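PDB 3M1R: formimidoylglutamase from Bacillus subtilis, which catalyses the manganese-dependent hydrolysis of N-formimidoyl-L-glutamate to L-glutamate and formamide in histidine degradation. Local coordinates for residues 168-171 with 172-176. Sequence-based numbering, arbitrary orientation.
Sequences NGTP and FRRLL
Thr170, the last loop residue, and Pro171, the first of helix 171-178, meet Arg174 and Leu175 one turn on. Arg174 N donates to Thr170 O at 3.1 Å. Leu175 N reaches Pro171 O at 2.9 Å. The packed side lies round Pro171. With chi1 -68°, Leu175 CG lies beside its backbone N, which brings CG to 3.3 Å from Pro171 O. CD1 lies beside the same oxygen. Phe172 lies next to the proline, with its CD1 4.2 Å from Pro171 CB. Its ring packs on Ile137 of helix 133-141 and on Val149 of strand 147-152. Buried Thr170 bonds through OG1 back to Thr167 O. The arginine side is partly exposed. Arg174 CB lies 3.4 Å from Pro171 O, but its extended chain leads away to a salt bridge with Glu178 and a cation-pi contact with Tyr134. Arg173 bonds through NH2 to Val158 O and makes a cation-pi contact with Tyr203. The side chains of Pro171 and Asn130 are about 4 Å apart, as are those of Phe172 and Asp157. Asn130 and Asp157 ligate a calcium ion where manganese probably binds in the working enzyme. Pro171 has no N-H to give, but its carbonyl and that of Thr170 accept bonds, tying the loop to the helix start beside the metal site.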
loop_
_atom_site.group_PDB
_atom_site.type_symbol
_atom_site.label_atom_id
_atom_site.label_comp_id
_atom_site.label_asym_id
_atom_site.label_seq_id
_atom_site.Cartn_x
_atom_site.Cartn_y
_atom_site.Cartn_z
ATOM N N ASN D 168 -3.025 -24.425 13.497
ATOM C CA ASN D 168 -3.431 -23.226 14.191
ATOM C C ASN D 168 -4.532 -23.476 15.202
ATOM O O ASN D 168 -4.473 -23.003 16.336
ATOM C CB ASN D 168 -3.920 -22.203 13.158
ATOM C CG ASN D 168 -3.374 -20.841 13.416
ATOM O OD1 ASN D 168 -2.348 -20.708 14.079
ATOM N ND2 ASN D 168 -4.044 -19.811 12.907
ATOM N N GLY D 169 -5.544 -24.217 14.770
ATOM C CA GLY D 169 -6.769 -24.349 15.528
ATOM C C GLY D 169 -6.851 -25.526 16.476
ATOM O O GLY D 169 -7.927 -25.800 17.014
ATOM N N THR D 170 -5.738 -26.216 16.707
ATOM C CA THR D 170 -5.810 -27.464 17.475
ATOM C C THR D 170 -5.353 -27.410 18.944
ATOM O O THR D 170 -5.493 -28.406 19.653
ATOM C CB THR D 170 -5.017 -28.598 16.795
ATOM O OG1 THR D 170 -3.612 -28.324 16.893
ATOM C CG2 THR D 170 -5.407 -28.727 15.331
ATOM N N PRO D 171 -4.819 -26.264 19.406
ATOM C CA PRO D 171 -4.103 -26.330 20.686
ATOM C C PRO D 171 -4.968 -26.899 21.799
ATOM O O PRO D 171 -4.508 -27.738 22.573
ATOM C CB PRO D 171 -3.805 -24.866 21.015
ATOM C CG PRO D 171 -4.169 -24.085 19.823
ATOM C CD PRO D 171 -5.142 -24.876 19.031
ATOM N N PHE D 172 -6.213 -26.444 21.882
ATOM C CA PHE D 172 -7.038 -26.808 23.027
ATOM C C PHE D 172 -7.635 -28.211 22.962
ATOM O O PHE D 172 -7.922 -28.811 24.002
ATOM C CB PHE D 172 -8.091 -25.743 23.313
ATOM C CG PHE D 172 -7.508 -24.491 23.850
ATOM C CD1 PHE D 172 -7.238 -23.424 23.011
ATOM C CD2 PHE D 172 -7.167 -24.397 25.190
ATOM C CE1 PHE D 172 -6.670 -22.283 23.517
ATOM C CE2 PHE D 172 -6.601 -23.259 25.689
ATOM C CZ PHE D 172 -6.346 -22.208 24.862
ATOM N N ARG D 173 -7.797 -28.743 21.757
ATOM C CA ARG D 173 -8.167 -30.149 21.622
ATOM C C ARG D 173 -7.019 -31.016 22.135
ATOM O O ARG D 173 -7.233 -31.999 22.843
ATOM C CB ARG D 173 -8.499 -30.503 20.168
ATOM C CG ARG D 173 -9.218 -31.849 20.004
ATOM C CD ARG D 173 -9.713 -32.056 18.572
ATOM N NE ARG D 173 -10.688 -33.138 18.504
ATOM C CZ ARG D 173 -11.982 -32.966 18.252
ATOM N NH1 ARG D 173 -12.794 -34.015 18.210
ATOM N NH2 ARG D 173 -12.461 -31.749 18.030
ATOM N N ARG D 174 -5.797 -30.641 21.773
ATOM C CA ARG D 174 -4.625 -31.361 22.233
ATOM C C ARG D 174 -4.539 -31.294 23.751
ATOM O O ARG D 174 -4.308 -32.310 24.401
ATOM C CB ARG D 174 -3.355 -30.806 21.593
ATOM C CG ARG D 174 -2.975 -31.503 20.293
ATOM C CD ARG D 174 -1.648 -30.999 19.745
ATOM N NE ARG D 174 -1.037 -31.980 18.852
ATOM C CZ ARG D 174 -0.270 -32.987 19.264
ATOM N NH1 ARG D 174 -0.016 -33.147 20.558
ATOM N NH2 ARG D 174 0.245 -33.834 18.382
ATOM N N LEU D 175 -4.737 -30.102 24.313
ATOM C CA LEU D 175 -4.693 -29.942 25.760
ATOM C C LEU D 175 -5.783 -30.780 26.440
ATOM O O LEU D 175 -5.481 -31.570 27.322
ATOM C CB LEU D 175 -4.793 -28.460 26.153
ATOM C CG LEU D 175 -3.595 -27.593 25.774
ATOM C CD1 LEU D 175 -3.988 -26.129 25.666
ATOM C CD2 LEU D 175 -2.442 -27.768 26.751
ATOM N N LEU D 176 -7.039 -30.619 26.021
ATOM C CA LEU D 176 -8.148 -31.388 26.606
ATOM C C LEU D 176 -7.982 -32.908 26.470
ATOM O O LEU D 176 -8.094 -33.656 27.456
ATOM C CB LEU D 176 -9.483 -30.968 25.992
ATOM C CG LEU D 176 -10.293 -29.887 26.704
ATOM C CD1 LEU D 176 -9.624 -29.483 27.991
ATOM C CD2 LEU D 176 -10.475 -28.695 25.822
#